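Local coordinates for envelope glycoprotein (Thogoto virus, PDB 5XEA), which probably binds the virus to a host-cell receptor and then drives merging of the viral and cellular membranes, at residues D93-C98 / S103-G108; T319-I324 / E329-R334. One frame throughout, in Å; residues are numbered along the deposited sequence.

Contact 1. Residues D93-C98 / S103-G108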
loop_
_atom_site.group_PDB
_atom_site.type_symbol
_atom_site.label_atom_id
_atom_site.label_comp_id
_atom_site.label_asym_id
_atom_site.label_seq_id
_atom_site.Cartn_x
_atom_site.Cartn_y
_atom_site.Cartn_z
ATOM N N ASP B 93 11.740 16.170 -43.286
ATOM C CA ASP B 93 10.792 16.828 -44.175
ATOM C C ASP B 93 9.515 16.009 -44.295
ATOM O O ASP B 93 9.538 14.778 -44.261
ATOM C CB ASP B 93 11.403 17.033 -45.567
ATOM C CG ASP B 93 12.543 18.045 -45.563
ATOM O OD1 ASP B 93 12.421 19.077 -44.862
ATOM O OD2 ASP B 93 13.560 17.802 -46.253
ATOM N N ILE B 94 8.392 16.705 -44.441
ATOM C CA ILE B 94 7.101 16.057 -44.612
ATOM C C ILE B 94 6.661 16.225 -46.060
ATOM O O ILE B 94 7.015 17.197 -46.737
ATOM C CB ILE B 94 6.024 16.586 -43.635
ATOM C CG1 ILE B 94 5.181 17.684 -44.268
ATOM C CG2 ILE B 94 6.651 17.036 -42.265
ATOM C CD1 ILE B 94 3.692 17.430 -44.144
ATOM N N CYS B 95 5.901 15.251 -46.545
ATOM C CA CYS B 95 5.438 15.214 -47.927
ATOM C C CYS B 95 3.958 14.919 -47.893
ATOM O O CYS B 95 3.548 13.867 -47.387
ATOM C CB CYS B 95 6.161 14.139 -48.749
ATOM S SG CYS B 95 7.821 14.552 -49.252
ATOM N N HIS B 96 3.164 15.835 -48.419
ATOM C CA HIS B 96 1.734 15.632 -48.569
ATOM C C HIS B 96 1.423 15.378 -50.042
ATOM O O HIS B 96 1.513 16.298 -50.864
ATOM C CB HIS B 96 0.966 16.844 -48.056
ATOM C CG HIS B 96 -0.507 16.613 -47.955
ATOM N ND1 HIS B 96 -1.373 16.880 -48.991
ATOM C CD2 HIS B 96 -1.268 16.145 -46.940
ATOM C CE1 HIS B 96 -2.607 16.583 -48.621
ATOM N NE2 HIS B 96 -2.570 16.136 -47.378
ATOM N N ASP B 97 1.045 14.139 -50.367
ATOM C CA ASP B 97 0.549 13.784 -51.698
ATOM C C ASP B 97 1.519 14.263 -52.783
ATOM O O ASP B 97 1.131 14.878 -53.772
ATOM C CB ASP B 97 -0.862 14.339 -51.924
ATOM C CG ASP B 97 -1.959 13.518 -51.216
ATOM O OD1 ASP B 97 -1.623 12.638 -50.400
ATOM O OD2 ASP B 97 -3.173 13.750 -51.466
ATOM N N CYS B 98 2.806 13.995 -52.568
ATOM C CA CYS B 98 3.845 14.348 -53.531
ATOM C C CYS B 98 3.890 13.275 -54.611
ATOM O O CYS B 98 4.335 12.150 -54.359
ATOM C CB CYS B 98 5.198 14.473 -52.843
ATOM S SG CYS B 98 5.299 15.783 -51.587
ATOM N N SER B 103 7.692 12.334 -55.843
ATOM C CA SER B 103 7.683 11.110 -55.043
ATOM C C SER B 103 9.085 10.595 -54.760
ATOM O O SER B 103 9.239 9.671 -53.956
ATOM C CB SER B 103 6.858 10.023 -55.738
ATOM O OG SER B 103 7.457 9.623 -56.960
ATOM N N TYR B 104 10.101 11.177 -55.401
ATOM C CA TYR B 104 11.502 10.854 -55.155
ATOM C C TYR B 104 11.869 10.970 -53.679
ATOM O O TYR B 104 12.766 10.263 -53.206
ATOM C CB TYR B 104 12.362 11.800 -56.008
ATOM C CG TYR B 104 13.852 11.538 -56.087
ATOM C CD1 TYR B 104 14.352 10.420 -56.744
ATOM C CD2 TYR B 104 14.767 12.455 -55.571
ATOM C CE1 TYR B 104 15.725 10.197 -56.852
ATOM C CE2 TYR B 104 16.144 12.243 -55.673
ATOM C CZ TYR B 104 16.614 11.111 -56.315
ATOM O OH TYR B 104 17.970 10.892 -56.419
ATOM N N ALA B 105 11.192 11.848 -52.936
ATOM C CA ALA B 105 11.543 12.069 -51.532
ATOM C C ALA B 105 11.329 10.835 -50.671
ATOM O O ALA B 105 11.956 10.722 -49.615
ATOM C CB ALA B 105 10.739 13.236 -50.959
ATOM N N CYS B 106 10.447 9.924 -51.083
ATOM C CA CYS B 106 10.199 8.679 -50.368
ATOM C C CYS B 106 11.291 7.641 -50.556
ATOM O O CYS B 106 11.179 6.552 -49.988
ATOM C CB CYS B 106 8.881 8.059 -50.832
ATOM S SG CYS B 106 7.445 8.607 -49.947
ATOM N N LEU B 107 12.295 7.907 -51.381
ATOM C CA LEU B 107 13.337 6.936 -51.668
ATOM C C LEU B 107 14.631 7.374 -50.990
ATOM O O LEU B 107 14.795 8.535 -50.614
ATOM C CB LEU B 107 13.520 6.782 -53.184
ATOM C CG LEU B 107 12.226 6.486 -53.972
ATOM C CD1 LEU B 107 12.471 6.276 -55.468
ATOM C CD2 LEU B 107 11.484 5.295 -53.378
ATOM N N GLY B 108 15.540 6.428 -50.797
ATOM C CA GLY B 108 16.814 6.760 -50.190
ATOM C C GLY B 108 16.736 7.261 -48.760
ATOM O O GLY B 108 15.648 7.383 -48.195
#
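The backbones of Cys98 and Ser103 come together at a tight reversal, their CA atoms 5.2 Å apart, and then diverge until Cys95 and Ala105 stand 7.8 Å apart between CA atoms. The motif is a strand of the antiparallel sheet, broken by a corner at His96 and Asp97, and a 3-10 turn in the following loop that folds back on it, at one end of this elongated gp64-family glycoprotein. Cys106 N donates to Ser103 O at 3.1 Å within the 3-10 turn. No hydrogen bond crosses between the two segments, so the contact rests on van der Waals packing. Its wider end is a meeting of thiol sulfur and methyl: Cys95 SG lies 3.6 Å from Ala105 CB. Turned beside its own backbone N (chi1 -77°), SG reaches out from the strand to the turn. At the closed end Cys98 O rests against Ser103, 3.6 Å from its CA and equally close to its CB. The Ser103 hydroxyl is engaged within the connecting loop, where OG hydrogen-bonds to Gly100 O; chi1 of 65° places it between the backbone N and the carbonyl carbon. Strand 133-156 holds both segments: Cys95 and Cys98 make backbone hydrogen bonds with Ile138 and Cys136, and a disulfide joins Cys106 to Cys136. The turn is fixed covalently to the strand that also pairs with 93-98. Cys95 and Cys98 do not share such a bond, for although both CB atoms are directed toward the 3-10 turn, their SG atoms remain 3.7 Å apart.

Contact 2. Residues T319-I324 / E329-R334; sequences TVISSI and ERLIGR
At the end of the long helix 282-327 the chain turns a corner into the short helix 331-335, and the corner between the two helices is filled by a small aliphatic cluster of Ile321, Ile324, Leu331 and Ile332. The helices of three subunits pack together here, consistent with the central helical bundle of class III viral fusogens. Leu331 gives the largest share of the buried surface. Its CG is anti to the backbone N (chi1 174°), and the CD2 methyl reaches across to two residues one turn apart on the long helix. Leu331 CD2 lies 4.0 Å from Ile324 CB and 4.1 Å from Ile324 CG2, the two side chains crossing at a slant. Leu331 CD2 is also 4.3 Å from Ile321 CG2. Ile321 CG2 in turn faces the next residue of the short helix, with Ile332 CG1 at 4.5 Å. The Ile332 side chain also touches Ser342 and Phe344 of strand 341-344. On the trimer side, Ile321 packs on Val320, Ile324 on Ser323 and Leu331 on Thr319, all three of these partners belonging to a second subunit. The four aliphatic side chains are buried and no hydrogen bond links the two segments. Burial of these apolar side chains is therefore probably a main force keeping the corner together, and because they also meet another subunit, folding of the corner and packing of the trimer draw on the same apolar surface.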
loop_
_atom_site.group_PDB
_atom_site.type_symbol
_atom_site.label_atom_id
_atom_site.label_comp_id
_atom_site.label_asym_id
_atom_site.label_seq_id
_atom_site.Cartn_x
_atom_site.Cartn_y
_atom_site.Cartn_z
ATOM N N THR B 319 -0.260 -1.014 53.180
ATOM C CA THR B 319 -0.282 -1.872 54.365
ATOM C C THR B 319 1.068 -1.884 55.073
ATOM O O THR B 319 1.129 -1.916 56.310
ATOM C CB THR B 319 -0.679 -3.295 53.976
ATOM O OG1 THR B 319 -1.927 -3.272 53.275
ATOM C CG2 THR B 319 -0.822 -4.164 55.225
ATOM N N VAL B 320 2.154 -1.881 54.301
ATOM C CA VAL B 320 3.493 -1.817 54.862
ATOM C C VAL B 320 3.712 -0.494 55.579
ATOM O O VAL B 320 4.225 -0.453 56.712
ATOM C CB VAL B 320 4.540 -2.031 53.758
ATOM C CG1 VAL B 320 5.927 -1.617 54.262
ATOM C CG2 VAL B 320 4.523 -3.488 53.310
ATOM N N ILE B 321 3.356 0.610 54.923
ATOM C CA ILE B 321 3.552 1.924 55.530
ATOM C C ILE B 321 2.753 2.032 56.820
ATOM O O ILE B 321 3.237 2.559 57.830
ATOM C CB ILE B 321 3.180 3.034 54.534
ATOM C CG1 ILE B 321 4.288 3.170 53.487
ATOM C CG2 ILE B 321 2.945 4.358 55.246
ATOM C CD1 ILE B 321 3.827 3.858 52.193
ATOM N N SER B 322 1.525 1.512 56.807
ATOM C CA SER B 322 0.665 1.539 57.983
ATOM C C SER B 322 1.337 0.869 59.183
ATOM O O SER B 322 1.175 1.306 60.328
ATOM C CB SER B 322 -0.651 0.848 57.629
ATOM O OG SER B 322 -1.659 1.082 58.574
ATOM N N SER B 323 2.089 -0.197 58.932
ATOM C CA SER B 323 2.760 -0.918 59.995
ATOM C C SER B 323 4.001 -0.172 60.478
ATOM O O SER B 323 4.257 -0.114 61.686
ATOM C CB SER B 323 3.080 -2.332 59.514
ATOM O OG SER B 323 4.174 -2.864 60.214
ATOM N N ILE B 324 4.767 0.441 59.574
ATOM C CA ILE B 324 5.959 1.173 60.006
ATOM C C ILE B 324 5.573 2.484 60.669
ATOM O O ILE B 324 6.218 2.920 61.626
ATOM C CB ILE B 324 6.914 1.437 58.828
ATOM C CG1 ILE B 324 7.149 0.172 58.033
ATOM C CG2 ILE B 324 8.255 1.999 59.345
ATOM C CD1 ILE B 324 7.666 0.467 56.686
ATOM N N GLU B 329 6.331 7.857 63.844
ATOM C CA GLU B 329 5.266 8.837 63.663
ATOM C C GLU B 329 5.639 9.985 62.728
ATOM O O GLU B 329 4.802 10.861 62.506
ATOM C CB GLU B 329 4.837 9.406 65.025
ATOM C CG GLU B 329 5.814 10.397 65.643
ATOM C CD GLU B 329 7.077 9.737 66.192
ATOM O OE1 GLU B 329 7.033 8.531 66.539
ATOM O OE2 GLU B 329 8.119 10.425 66.265
ATOM N N ARG B 330 6.853 10.041 62.205
ATOM C CA ARG B 330 7.205 11.104 61.265
ATOM C C ARG B 330 7.163 10.644 59.808
ATOM O O ARG B 330 7.240 11.485 58.909
ATOM C CB ARG B 330 8.592 11.669 61.586
ATOM C CG ARG B 330 8.581 12.765 62.657
ATOM C CD ARG B 330 9.974 13.121 63.162
ATOM N NE ARG B 330 10.421 12.211 64.213
ATOM C CZ ARG B 330 11.532 11.478 64.161
ATOM N NH1 ARG B 330 12.328 11.535 63.099
ATOM N NH2 ARG B 330 11.837 10.667 65.167
ATOM N N LEU B 331 7.018 9.338 59.573
ATOM C CA LEU B 331 7.100 8.773 58.230
ATOM C C LEU B 331 6.051 9.372 57.301
ATOM O O LEU B 331 6.364 9.793 56.180
ATOM C CB LEU B 331 6.942 7.250 58.300
ATOM C CG LEU B 331 6.874 6.531 56.946
ATOM C CD1 LEU B 331 8.110 6.816 56.132
ATOM C CD2 LEU B 331 6.719 5.037 57.126
ATOM N N ILE B 332 4.791 9.395 57.733
ATOM C CA ILE B 332 3.733 9.856 56.835
ATOM C C ILE B 332 3.960 11.315 56.460
ATOM O O ILE B 332 3.875 11.693 55.279
ATOM C CB ILE B 332 2.350 9.620 57.470
ATOM C CG1 ILE B 332 2.034 8.122 57.456
ATOM C CG2 ILE B 332 1.273 10.417 56.740
ATOM C CD1 ILE B 332 0.844 7.738 58.292
ATOM N N GLY B 333 4.307 12.141 57.445
ATOM C CA GLY B 333 4.643 13.527 57.156
ATOM C C GLY B 333 5.736 13.656 56.111
ATOM O O GLY B 333 5.684 14.534 55.243
ATOM N N ARG B 334 6.726 12.762 56.157
ATOM C CA ARG B 334 7.793 12.779 55.157
ATOM C C ARG B 334 7.301 12.318 53.784
ATOM O O ARG B 334 7.810 12.778 52.758
ATOM C CB ARG B 334 8.960 11.906 55.615
ATOM C CG ARG B 334 9.977 12.623 56.471
ATOM C CD ARG B 334 11.363 12.030 56.271
ATOM N NE ARG B 334 11.428 10.618 56.628
ATOM C CZ ARG B 334 12.284 9.761 56.082
ATOM N NH1 ARG B 334 13.129 10.184 55.143
ATOM N NH2 ARG B 334 12.283 8.485 56.457
#

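How the contacts relate
From the N terminus, contact 1 comes first: 93-98, on strand 95-99, meets 103-108 in the loop that leads to strand 115-117, with four residues between them. The chain then runs through much of the sheet structure and along helix 282-327 before contact 2 closes across the four residues 325-328, which take in the last turn of that helix. The two loops follow in series and neither nest nor cross. The centres of contact 1 and contact 2 are about 109 Å apart, on opposite sides of the chain's centre. Contact 1 folds a turn onto a sheet within one subunit, whereas contact 2 packs a short helix against the end of the long one, where all three subunits meet.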